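PDB 3C5M: oligogalacturonate lyase from Vibrio parahaemolyticus RIMD 2210633, which probably cleaves short galacturonate chains derived from pectin by a lyase reaction, and binds a manganese ion. Local coordinates for residues A[30-35]-A[372-377]; A[199-204]-A[220-225]; A[249-254]-A[269-274]; A[319-324]-A[335-340]. All coordinates share one frame; numbering follows the deposited sequence.

How the contacts relate
All four contacts belong to one seven-bladed beta-propeller. Contact 1 joins two blades at the closure of the ring, where N- and C-terminal parts meet. The other three each lie within a single blade. Contacts 1 and 3 are buried; contacts 2 and 4 are partly buried. Contacts 2 and 3 sit in neighbouring blades and touch, with Leu220 packing on Met252 and Pro271. Contact 4 lies nearer contact 1, their centres about 17 Å apart. Contact 1 is mostly apolar and has one hydrogen bond. Contact 2 adds weak side-chain amide bonds to a serine hydroxyl and carbonyl, contact 3 rests on a backbone pair and a proline, and contact 4 on backbone bonds and ring packing.

Contact 1 of 4, residues A[30-35]-A[372-377]; sequences DIICHR and EGVPAI. Unlike the reference sequence in segment 30-35: Ile31 (reference Val).
Cys33 N donates to Pro375 O across 2.9 Å, the one hydrogen bond between segments 30-35 and 372-377. Its N-H...O angle is 158°. The donor stands above the carbonyl plane, 44° out of it, and not on a lone pair. Cys33 O and Ala376 N are 3.4 Å apart at a poor angle and do not bond. The segments thus meet without a regular strand pairing. Apolar side chains complete the contact. Ile32 CG1 lies anti to the carbonyl carbon (chi1 -61°), which points that branch at Val374 CG2, 3.6 Å away, and leaves CG2 at the Pro375 ring. The Ile32 and Val374 side chains cross at about a right angle. Ile32 CG2 touches Pro375 CG at 3.4 Å. Further along, Ile377 CD1 lies against the backbone at His34 C, 3.7 Å away. Strand 33-34 is the edge of one propeller blade, and strand 376-381 belongs to the blade that also takes in N-terminal strand 22-25. The His34 ring stacks on Phe84, and Arg35 touches the manganese ligand His355. With one backbone bond and several apolar contacts, these two blades are joined here mainly by apolar packing, close to the metal site.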
loop_
_atom_site.group_PDB
_atom_site.type_symbol
_atom_site.label_atom_id
_atom_site.label_comp_id
_atom_site.label_asym_id
_atom_site.label_seq_id
_atom_site.Cartn_x
_atom_site.Cartn_y
_atom_site.Cartn_z
ATOM N N ASP A 30 -12.038 -5.670 -20.750
ATOM C CA ASP A 30 -12.618 -4.451 -21.328
ATOM C C ASP A 30 -13.017 -3.356 -20.331
ATOM O O ASP A 30 -13.486 -2.292 -20.753
ATOM C CB ASP A 30 -13.849 -4.790 -22.163
ATOM C CG ASP A 30 -14.803 -5.671 -21.418
ATOM O OD1 ASP A 30 -14.552 -6.892 -21.364
ATOM O OD2 ASP A 30 -15.786 -5.149 -20.858
ATOM N N ILE A 31 -12.866 -3.596 -19.026
ATOM C CA ILE A 31 -13.223 -2.569 -18.029
ATOM C C ILE A 31 -12.080 -2.363 -17.037
ATOM O O ILE A 31 -11.456 -3.320 -16.580
ATOM C CB ILE A 31 -14.552 -2.928 -17.277
ATOM C CG1 ILE A 31 -15.164 -1.668 -16.663
ATOM C CG2 ILE A 31 -14.297 -3.964 -16.190
ATOM C CD1 ILE A 31 -16.665 -1.660 -16.773
ATOM N N ILE A 32 -11.786 -1.107 -16.732
ATOM C CA ILE A 32 -10.709 -0.766 -15.802
ATOM C C ILE A 32 -10.924 -1.276 -14.362
ATOM O O ILE A 32 -11.975 -1.042 -13.768
ATOM C CB ILE A 32 -10.524 0.758 -15.759
ATOM C CG1 ILE A 32 -10.148 1.246 -17.161
ATOM C CG2 ILE A 32 -9.481 1.134 -14.718
ATOM C CD1 ILE A 32 -10.012 2.749 -17.284
ATOM N N CYS A 33 -9.925 -1.967 -13.818
ATOM C CA CYS A 33 -9.982 -2.492 -12.464
ATOM C C CYS A 33 -8.590 -2.508 -11.870
ATOM O O CYS A 33 -7.610 -2.689 -12.588
ATOM C CB CYS A 33 -10.496 -3.926 -12.443
ATOM S SG CYS A 33 -12.200 -4.116 -12.927
ATOM N N HIS A 34 -8.498 -2.326 -10.557
ATOM C CA HIS A 34 -7.205 -2.384 -9.900
ATOM C C HIS A 34 -7.363 -2.728 -8.441
ATOM O O HIS A 34 -8.424 -2.504 -7.847
ATOM C CB HIS A 34 -6.460 -1.059 -10.018
ATOM C CG HIS A 34 -7.053 0.041 -9.196
ATOM N ND1 HIS A 34 -8.086 0.835 -9.645
ATOM C CD2 HIS A 34 -6.746 0.487 -7.956
ATOM C CE1 HIS A 34 -8.388 1.726 -8.719
ATOM N NE2 HIS A 34 -7.590 1.537 -7.685
ATOM N N ARG A 35 -6.287 -3.271 -7.876
ATOM C CA ARG A 35 -6.236 -3.653 -6.472
ATOM C C ARG A 35 -5.843 -2.427 -5.641
ATOM O O ARG A 35 -5.313 -1.451 -6.177
ATOM C CB ARG A 35 -5.199 -4.749 -6.274
ATOM C CG ARG A 35 -3.770 -4.287 -6.454
ATOM C CD ARG A 35 -2.828 -5.444 -6.288
ATOM N NE ARG A 35 -2.978 -6.142 -5.006
ATOM C CZ ARG A 35 -2.569 -5.649 -3.846
ATOM N NH1 ARG A 35 -1.990 -4.458 -3.807
ATOM N NH2 ARG A 35 -2.716 -6.348 -2.735
ATOM N N GLU A 372 -2.937 -6.512 -21.177
ATOM C CA GLU A 372 -3.970 -6.965 -22.096
ATOM C C GLU A 372 -4.747 -5.767 -22.619
ATOM O O GLU A 372 -5.827 -5.916 -23.190
ATOM C CB GLU A 372 -4.932 -7.937 -21.423
ATOM C CG GLU A 372 -4.322 -9.236 -20.976
ATOM C CD GLU A 372 -5.361 -10.340 -20.857
ATOM O OE1 GLU A 372 -5.972 -10.692 -21.895
ATOM O OE2 GLU A 372 -5.574 -10.853 -19.732
ATOM N N GLY A 373 -4.204 -4.574 -22.415
ATOM C CA GLY A 373 -4.876 -3.389 -22.918
ATOM C C GLY A 373 -5.379 -2.396 -21.891
ATOM O O GLY A 373 -5.195 -1.186 -22.027
ATOM N N VAL A 374 -6.046 -2.891 -20.863
ATOM C CA VAL A 374 -6.533 -1.991 -19.837
ATOM C C VAL A 374 -6.173 -2.582 -18.487
ATOM O O VAL A 374 -6.021 -3.807 -18.361
ATOM C CB VAL A 374 -8.057 -1.784 -19.932
ATOM C CG1 VAL A 374 -8.768 -2.499 -18.791
ATOM C CG2 VAL A 374 -8.365 -0.300 -19.910
ATOM N N PRO A 375 -6.009 -1.722 -17.465
ATOM C CA PRO A 375 -5.665 -2.241 -16.147
ATOM C C PRO A 375 -6.689 -3.261 -15.655
ATOM O O PRO A 375 -7.911 -3.029 -15.692
ATOM C CB PRO A 375 -5.593 -0.982 -15.295
ATOM C CG PRO A 375 -6.520 -0.050 -15.979
ATOM C CD PRO A 375 -6.201 -0.263 -17.416
ATOM N N ALA A 376 -6.164 -4.399 -15.211
ATOM C CA ALA A 376 -6.962 -5.509 -14.710
ATOM C C ALA A 376 -6.236 -6.201 -13.550
ATOM O O ALA A 376 -5.041 -5.977 -13.317
ATOM C CB ALA A 376 -7.229 -6.499 -15.828
ATOM N N ILE A 377 -6.960 -7.063 -12.844
ATOM C CA ILE A 377 -6.423 -7.755 -11.680
ATOM C C ILE A 377 -6.106 -9.221 -11.942
ATOM O O ILE A 377 -6.940 -9.962 -12.466
ATOM C CB ILE A 377 -7.424 -7.658 -10.500
ATOM C CG1 ILE A 377 -7.802 -6.197 -10.266
ATOM C CG2 ILE A 377 -6.808 -8.191 -9.228
ATOM C CD1 ILE A 377 -8.871 -6.023 -9.232
#

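Contact 2 of 4, residues A[199-204]-A[220-225]; sequences DDSTVG and LVNEDG
Ser201 O is gripped from segment 220-225 by Glu223 N, 2.6 Å away, and more weakly by Asn222 ND2, at 3.3 Å. The Glu223 N-H is tilted from the carbonyl plane. Val203 N bonds to Val221 O at 2.9 Å and approaches nearly along the C=O axis. The return bond, from Val221 N to Val203 O, is weak. The Asn222 amide makes a second weak bond, from ND2 to Ser201 OG at 2.9 Å. Ser201 OG is anti to its own backbone N (chi1 165°), which turns the hydroxyl to the amide. Glu223 extends its chain past Asp200, and its OE1 forms a salt bridge with Lys138. Asp200 OD1 in turn accepts from Asn133. Within segment 199-204, Thr202 OG1 donates to Asp199 OD2 at 2.7 Å. This bond spans the type I turn from Asp199 to Thr202. Packing lies further along the strands. Thr202 CG2 rests on Leu220 CG at 3.5 Å, and the two side chains cross obliquely. Leu220 CD1 lies against Gly204 CA, 3.6 Å away. A second type I turn, from Asn222 to Gly225, turns the chain toward strand 229-230. Strands 202-207 and 219-222 form an antiparallel beta hairpin, the two middle strands of a four-stranded propeller blade.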
loop_
_atom_site.group_PDB
_atom_site.type_symbol
_atom_site.label_atom_id
_atom_site.label_comp_id
_atom_site.label_asym_id
_atom_site.label_seq_id
_atom_site.Cartn_x
_atom_site.Cartn_y
_atom_site.Cartn_z
ATOM N N ASP A 199 0.773 -3.676 18.065
ATOM C CA ASP A 199 1.331 -2.820 19.088
ATOM C C ASP A 199 0.904 -1.369 18.892
ATOM O O ASP A 199 1.636 -0.580 18.308
ATOM C CB ASP A 199 2.856 -2.944 19.044
ATOM C CG ASP A 199 3.552 -1.954 19.950
ATOM O OD1 ASP A 199 2.968 -1.558 20.982
ATOM O OD2 ASP A 199 4.698 -1.583 19.630
ATOM N N ASP A 200 -0.279 -1.017 19.389
ATOM C CA ASP A 200 -0.794 0.347 19.258
ATOM C C ASP A 200 0.143 1.375 19.863
ATOM O O ASP A 200 -0.012 2.577 19.654
ATOM C CB ASP A 200 -2.154 0.469 19.930
ATOM C CG ASP A 200 -3.179 -0.439 19.316
ATOM O OD1 ASP A 200 -4.333 -0.433 19.794
ATOM O OD2 ASP A 200 -2.833 -1.161 18.353
ATOM N N SER A 201 1.114 0.899 20.624
ATOM C CA SER A 201 2.072 1.787 21.254
ATOM C C SER A 201 2.928 2.557 20.252
ATOM O O SER A 201 3.146 3.765 20.399
ATOM C CB SER A 201 2.993 0.982 22.161
ATOM O OG SER A 201 4.133 1.749 22.506
ATOM N N THR A 202 3.404 1.837 19.241
ATOM C CA THR A 202 4.277 2.375 18.200
ATOM C C THR A 202 3.567 2.796 16.909
ATOM O O THR A 202 2.722 2.076 16.403
ATOM C CB THR A 202 5.333 1.333 17.831
ATOM O OG1 THR A 202 5.856 0.751 19.032
ATOM C CG2 THR A 202 6.459 1.974 17.035
ATOM N N VAL A 203 3.946 3.948 16.371
ATOM C CA VAL A 203 3.357 4.471 15.140
ATOM C C VAL A 203 4.461 5.039 14.248
ATOM O O VAL A 203 5.034 6.075 14.560
ATOM C CB VAL A 203 2.347 5.604 15.449
ATOM C CG1 VAL A 203 1.765 6.154 14.165
ATOM C CG2 VAL A 203 1.239 5.092 16.362
ATOM N N GLY A 204 4.768 4.369 13.143
ATOM C CA GLY A 204 5.816 4.869 12.271
ATOM C C GLY A 204 5.324 5.863 11.237
ATOM O O GLY A 204 4.256 5.682 10.657
ATOM N N LEU A 220 9.773 6.980 14.023
ATOM C CA LEU A 220 8.906 6.220 14.932
ATOM C C LEU A 220 8.507 7.125 16.100
ATOM O O LEU A 220 9.250 8.023 16.476
ATOM C CB LEU A 220 9.650 4.983 15.458
ATOM C CG LEU A 220 8.997 3.618 15.238
ATOM C CD1 LEU A 220 8.783 3.403 13.748
ATOM C CD2 LEU A 220 9.874 2.504 15.821
ATOM N N VAL A 221 7.329 6.900 16.660
ATOM C CA VAL A 221 6.859 7.706 17.780
ATOM C C VAL A 221 5.754 6.938 18.500
ATOM O O VAL A 221 5.006 6.198 17.866
ATOM C CB VAL A 221 6.306 9.061 17.296
ATOM C CG1 VAL A 221 5.175 8.842 16.306
ATOM C CG2 VAL A 221 5.813 9.864 18.478
ATOM N N ASN A 222 5.645 7.100 19.814
ATOM C CA ASN A 222 4.614 6.382 20.547
ATOM C C ASN A 222 3.237 6.991 20.402
ATOM O O ASN A 222 3.101 8.159 20.049
ATOM C CB ASN A 222 4.982 6.272 22.013
ATOM C CG ASN A 222 6.141 5.350 22.231
ATOM O OD1 ASN A 222 7.275 5.791 22.333
ATOM N ND2 ASN A 222 5.869 4.052 22.278
ATOM N N GLU A 223 2.210 6.199 20.679
ATOM C CA GLU A 223 0.861 6.687 20.530
ATOM C C GLU A 223 0.580 7.908 21.381
ATOM O O GLU A 223 -0.162 8.799 20.964
ATOM C CB GLU A 223 -0.133 5.594 20.854
ATOM C CG GLU A 223 -1.540 5.978 20.499
ATOM C CD GLU A 223 -2.480 4.808 20.588
ATOM O OE1 GLU A 223 -3.704 5.002 20.423
ATOM O OE2 GLU A 223 -1.992 3.684 20.820
ATOM N N ASP A 224 1.181 7.957 22.567
ATOM C CA ASP A 224 0.989 9.085 23.482
ATOM C C ASP A 224 1.610 10.371 22.933
ATOM O O ASP A 224 1.251 11.468 23.356
ATOM C CB ASP A 224 1.600 8.760 24.846
ATOM C CG ASP A 224 3.118 8.704 24.806
ATOM O OD1 ASP A 224 3.676 7.878 24.049
ATOM O OD2 ASP A 224 3.761 9.490 25.534
ATOM N N GLY A 225 2.550 10.230 22.003
ATOM C CA GLY A 225 3.181 11.394 21.411
ATOM C C GLY A 225 4.638 11.606 21.762
ATOM O O GLY A 225 5.278 12.534 21.266
#

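Contact 3 of 4, residues A[249-254]-A[269-274]; sequences GSAMAY and ANPETL
Met252, a selenomethionine, and Ala269 form an antiparallel hydrogen-bonded pair. Met252 N donates to Ala269 O at 2.8 Å, almost straight at 168° and in the carbonyl plane. Ala269 N returns a bond to Met252 O at 2.9 Å, from above that carbonyl's plane. On the face they share, Met252 CB and Ala269 CB are 4.2 Å apart. Met252 CG is anti to the backbone N (chi1 175°), and the chain then bends away from segment 269-274, beside Ile194, Ile231 and Trp245. Ala269 CB also sits at the edge of the Tyr254 ring, near CE1. Where the pairing ends, Pro271 leans back on the other segment. Its CD lies 3.5 Å from Ser250 O and 3.7 Å from Ala251 CA. Asn270 starts the turn that carries this proline. The bond from Glu272 N to Asn270 OD1, 2.8 Å, closes an Asx turn. A second, from Thr273 N at 2.7 Å, extends it to an Asx motif. The first donor lies in the amide plane and the second above it. Further out, Tyr254 OH bonds to Lys232 NZ. The Met252-Ala269 pair ends the beta hairpin of strands 252-258 and 264-269, and the Asx turn leads on to the blade's outermost strand, 276-281.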
loop_
_atom_site.group_PDB
_atom_site.type_symbol
_atom_site.label_atom_id
_atom_site.label_comp_id
_atom_site.label_asym_id
_atom_site.label_seq_id
_atom_site.Cartn_x
_atom_site.Cartn_y
_atom_site.Cartn_z
ATOM N N GLY A 249 4.291 -7.709 12.630
ATOM C CA GLY A 249 4.857 -6.666 13.469
ATOM C C GLY A 249 6.261 -6.953 13.975
ATOM O O GLY A 249 6.778 -6.223 14.822
ATOM N N SER A 250 6.891 -7.996 13.440
ATOM C CA SER A 250 8.225 -8.397 13.870
ATOM C C SER A 250 9.293 -7.351 13.607
ATOM O O SER A 250 10.276 -7.273 14.342
ATOM C CB SER A 250 8.634 -9.722 13.202
ATOM O OG SER A 250 9.018 -9.561 11.842
ATOM N N ALA A 251 9.115 -6.544 12.568
ATOM C CA ALA A 251 10.105 -5.522 12.257
ATOM C C ALA A 251 9.654 -4.538 11.186
ATOM O O ALA A 251 8.603 -4.707 10.572
ATOM C CB ALA A 251 11.411 -6.188 11.829
HETATM N N MSE A 252 10.464 -3.506 10.974
HETATM C CA MSE A 252 10.194 -2.492 9.959
HETATM C C MSE A 252 11.144 -2.767 8.803
HETATM O O MSE A 252 12.327 -2.464 8.900
HETATM C CB MSE A 252 10.476 -1.092 10.509
HETATM C CG MSE A 252 10.344 0.044 9.494
HETATM SE SE MSE A 252 8.519 0.441 8.983
HETATM C CE MSE A 252 8.089 1.798 10.309
ATOM N N ALA A 253 10.636 -3.344 7.719
ATOM C CA ALA A 253 11.481 -3.634 6.567
ATOM C C ALA A 253 11.572 -2.445 5.619
ATOM O O ALA A 253 10.599 -1.712 5.429
ATOM C CB ALA A 253 10.956 -4.856 5.815
ATOM N N TYR A 254 12.753 -2.247 5.037
ATOM C CA TYR A 254 12.953 -1.172 4.075
ATOM C C TYR A 254 14.115 -1.466 3.124
ATOM O O TYR A 254 14.778 -2.495 3.229
ATOM C CB TYR A 254 13.176 0.156 4.790
ATOM C CG TYR A 254 14.425 0.197 5.623
ATOM C CD1 TYR A 254 14.442 -0.319 6.920
ATOM C CD2 TYR A 254 15.615 0.707 5.095
ATOM C CE1 TYR A 254 15.617 -0.333 7.668
ATOM C CE2 TYR A 254 16.789 0.694 5.829
ATOM C CZ TYR A 254 16.786 0.172 7.112
ATOM O OH TYR A 254 17.968 0.130 7.814
ATOM N N ALA A 269 14.426 -3.611 10.614
ATOM C CA ALA A 269 14.711 -2.862 11.834
ATOM C C ALA A 269 13.811 -3.334 12.976
ATOM O O ALA A 269 12.601 -3.432 12.814
ATOM C CB ALA A 269 14.496 -1.383 11.590
ATOM N N ASN A 270 14.405 -3.621 14.131
ATOM C CA ASN A 270 13.651 -4.062 15.303
ATOM C C ASN A 270 12.931 -2.851 15.911
ATOM O O ASN A 270 13.586 -1.909 16.341
ATOM C CB ASN A 270 14.611 -4.661 16.329
ATOM C CG ASN A 270 13.897 -5.244 17.527
ATOM O OD1 ASN A 270 13.140 -4.556 18.211
ATOM N ND2 ASN A 270 14.140 -6.520 17.793
ATOM N N PRO A 271 11.582 -2.865 15.967
ATOM C CA PRO A 271 10.800 -1.751 16.522
ATOM C C PRO A 271 11.085 -1.398 17.983
ATOM O O PRO A 271 10.937 -0.241 18.396
ATOM C CB PRO A 271 9.361 -2.199 16.295
ATOM C CG PRO A 271 9.458 -3.676 16.370
ATOM C CD PRO A 271 10.694 -3.973 15.573
ATOM N N GLU A 272 11.499 -2.399 18.758
ATOM C CA GLU A 272 11.807 -2.215 20.173
ATOM C C GLU A 272 13.290 -1.899 20.408
ATOM O O GLU A 272 13.628 -0.863 20.975
ATOM C CB GLU A 272 11.397 -3.469 20.958
ATOM C CG GLU A 272 9.883 -3.675 21.065
ATOM C CD GLU A 272 9.200 -2.599 21.900
ATOM O OE1 GLU A 272 9.451 -2.540 23.125
ATOM O OE2 GLU A 272 8.418 -1.800 21.337
ATOM N N THR A 273 14.164 -2.793 19.958
ATOM C CA THR A 273 15.609 -2.637 20.109
ATOM C C THR A 273 16.181 -1.506 19.254
ATOM O O THR A 273 17.259 -0.985 19.538
ATOM C CB THR A 273 16.329 -3.934 19.721
ATOM O OG1 THR A 273 15.837 -5.001 20.531
ATOM C CG2 THR A 273 17.816 -3.808 19.923
ATOM N N LEU A 274 15.447 -1.130 18.212
ATOM C CA LEU A 274 15.867 -0.085 17.283
ATOM C C LEU A 274 17.216 -0.409 16.653
ATOM O O LEU A 274 18.008 0.480 16.357
ATOM C CB LEU A 274 15.922 1.288 17.964
ATOM C CG LEU A 274 14.636 2.133 17.989
ATOM C CD1 LEU A 274 13.597 1.511 18.919
ATOM C CD2 LEU A 274 14.976 3.549 18.452
#

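Contact 4 of 4, residues A[319-324]-A[335-340]; sequences DPFLYV and LCKHST
His338 has CG between its backbone N and carbonyl carbon (chi1 65°), which lays the imidazole against Pro320. Pro320 O sits over the centre of one ring face, 3.4 Å above the plane. Lys337 has CG anti to its backbone N (chi1 -166°), and its chain bends further out. Its CD packs over one face of the Phe321 ring, 4.1 Å from the centroid, in a CH-pi contact offset toward the rim. The same lysine runs side by side with Pro320, CD against CG at 3.7 Å. Pro320 O takes two backbone bonds. His338 N reaches it at 2.9 Å, and Ser339 N at 3.2 Å in the carbonyl plane, on a lone pair. Beyond these, Leu322 N donates to Cys336 O, and Leu335 N to Leu322 O at 2.9 Å. Leu322 CG meets the edge of the His338 ring, and Val324 CG2 touches Leu335 CG. An Asx turn precedes the strand: Asp319 OD2 accepts from Phe321 N at 2.7 Å, while OD1 accepts from Tyr323 OH. Strands 321-326 and 334-337 form the outer hairpin of their blade, and Leu335 and Cys336 pack on Ala380 of the next one. His338 NE2 donates to Gly301 O, and ND1 accepts weakly from Thr340 N. The bond at NE2, with weak support at ND1, probably limits the rotation of the imidazole, whose side chain lies about 8 Å from that of the manganese ligand His287.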
loop_
_atom_site.group_PDB
_atom_site.type_symbol
_atom_site.label_atom_id
_atom_site.label_comp_id
_atom_site.label_asym_id
_atom_site.label_seq_id
_atom_site.Cartn_x
_atom_site.Cartn_y
_atom_site.Cartn_z
ATOM N N ASP A 319 12.611 -4.503 -17.046
ATOM C CA ASP A 319 12.267 -5.765 -16.397
ATOM C C ASP A 319 10.774 -5.864 -16.095
ATOM O O ASP A 319 10.261 -5.178 -15.220
ATOM C CB ASP A 319 13.070 -5.903 -15.104
ATOM C CG ASP A 319 12.809 -7.212 -14.385
ATOM O OD1 ASP A 319 13.527 -7.502 -13.416
ATOM O OD2 ASP A 319 11.887 -7.947 -14.778
ATOM N N PRO A 320 10.054 -6.727 -16.817
ATOM C CA PRO A 320 8.621 -6.867 -16.579
ATOM C C PRO A 320 8.285 -8.038 -15.651
ATOM O O PRO A 320 7.165 -8.542 -15.674
ATOM C CB PRO A 320 8.088 -7.099 -17.981
ATOM C CG PRO A 320 9.127 -8.062 -18.523
ATOM C CD PRO A 320 10.435 -7.399 -18.073
ATOM N N PHE A 321 9.235 -8.473 -14.833
ATOM C CA PHE A 321 8.974 -9.618 -13.960
ATOM C C PHE A 321 8.647 -9.323 -12.499
ATOM O O PHE A 321 9.073 -8.314 -11.923
ATOM C CB PHE A 321 10.154 -10.603 -13.984
ATOM C CG PHE A 321 10.313 -11.334 -15.284
ATOM C CD1 PHE A 321 11.186 -10.861 -16.261
ATOM C CD2 PHE A 321 9.586 -12.495 -15.531
ATOM C CE1 PHE A 321 11.336 -11.535 -17.465
ATOM C CE2 PHE A 321 9.720 -13.180 -16.726
ATOM C CZ PHE A 321 10.600 -12.700 -17.701
ATOM N N LEU A 322 7.877 -10.231 -11.911
ATOM C CA LEU A 322 7.513 -10.154 -10.510
ATOM C C LEU A 322 8.511 -11.053 -9.798
ATOM O O LEU A 322 8.843 -12.128 -10.291
ATOM C CB LEU A 322 6.096 -10.678 -10.290
ATOM C CG LEU A 322 4.971 -9.670 -10.526
ATOM C CD1 LEU A 322 3.613 -10.352 -10.375
ATOM C CD2 LEU A 322 5.123 -8.514 -9.548
ATOM N N TYR A 323 8.993 -10.625 -8.641
ATOM C CA TYR A 323 9.965 -11.428 -7.926
ATOM C C TYR A 323 9.474 -11.976 -6.600
ATOM O O TYR A 323 8.761 -11.299 -5.860
ATOM C CB TYR A 323 11.229 -10.610 -7.695
ATOM C CG TYR A 323 12.026 -10.347 -8.945
ATOM C CD1 TYR A 323 13.153 -11.119 -9.251
ATOM C CD2 TYR A 323 11.672 -9.315 -9.817
ATOM C CE1 TYR A 323 13.911 -10.866 -10.389
ATOM C CE2 TYR A 323 12.421 -9.052 -10.959
ATOM C CZ TYR A 323 13.541 -9.831 -11.238
ATOM O OH TYR A 323 14.296 -9.588 -12.362
ATOM N N VAL A 324 9.842 -13.217 -6.307
ATOM C CA VAL A 324 9.471 -13.815 -5.036
ATOM C C VAL A 324 10.765 -14.135 -4.288
ATOM O O VAL A 324 11.411 -15.161 -4.518
ATOM C CB VAL A 324 8.628 -15.084 -5.225
ATOM C CG1 VAL A 324 8.427 -15.767 -3.900
ATOM C CG2 VAL A 324 7.282 -14.723 -5.817
ATOM N N LEU A 335 8.912 -14.991 -10.540
ATOM C CA LEU A 335 7.671 -15.767 -10.387
ATOM C C LEU A 335 7.013 -15.920 -11.744
ATOM O O LEU A 335 6.931 -17.007 -12.309
ATOM C CB LEU A 335 6.683 -15.060 -9.445
ATOM C CG LEU A 335 5.702 -15.913 -8.622
ATOM C CD1 LEU A 335 4.527 -15.052 -8.170
ATOM C CD2 LEU A 335 5.214 -17.091 -9.434
ATOM N N CYS A 336 6.521 -14.808 -12.257
ATOM C CA CYS A 336 5.881 -14.807 -13.548
ATOM C C CYS A 336 6.166 -13.436 -14.085
ATOM O O CYS A 336 7.067 -12.747 -13.603
ATOM C CB CYS A 336 4.370 -15.034 -13.427
ATOM S SG CYS A 336 3.469 -13.674 -12.665
ATOM N N LYS A 337 5.384 -13.027 -15.065
ATOM C CA LYS A 337 5.598 -11.741 -15.685
ATOM C C LYS A 337 4.345 -10.882 -15.569
ATOM O O LYS A 337 3.247 -11.370 -15.791
ATOM C CB LYS A 337 5.991 -11.994 -17.145
ATOM C CG LYS A 337 6.578 -10.818 -17.875
ATOM C CD LYS A 337 7.378 -11.246 -19.112
ATOM C CE LYS A 337 6.526 -11.948 -20.176
ATOM N NZ LYS A 337 6.293 -13.390 -19.869
ATOM N N HIS A 338 4.509 -9.615 -15.189
ATOM C CA HIS A 338 3.371 -8.706 -15.072
ATOM C C HIS A 338 3.260 -7.824 -16.309
ATOM O O HIS A 338 2.171 -7.388 -16.666
ATOM C CB HIS A 338 3.467 -7.839 -13.792
ATOM C CG HIS A 338 4.620 -6.880 -13.772
ATOM N ND1 HIS A 338 4.701 -5.787 -14.613
ATOM C CD2 HIS A 338 5.733 -6.842 -13.001
ATOM C CE1 HIS A 338 5.816 -5.120 -14.357
ATOM N NE2 HIS A 338 6.460 -5.739 -13.383
ATOM N N SER A 339 4.392 -7.573 -16.963
ATOM C CA SER A 339 4.434 -6.762 -18.186
ATOM C C SER A 339 3.476 -5.586 -18.156
ATOM O O SER A 339 2.539 -5.522 -18.949
ATOM C CB SER A 339 4.105 -7.624 -19.414
ATOM O OG SER A 339 5.076 -8.638 -19.621
ATOM N N THR A 340 3.712 -4.646 -17.254
ATOM C CA THR A 340 2.832 -3.498 -17.171
ATOM C C THR A 340 3.485 -2.282 -17.819
ATOM O O THR A 340 4.704 -2.127 -17.780
ATOM C CB THR A 340 2.483 -3.172 -15.697
ATOM O OG1 THR A 340 1.455 -2.173 -15.653
ATOM C CG2 THR A 340 3.711 -2.652 -14.956
#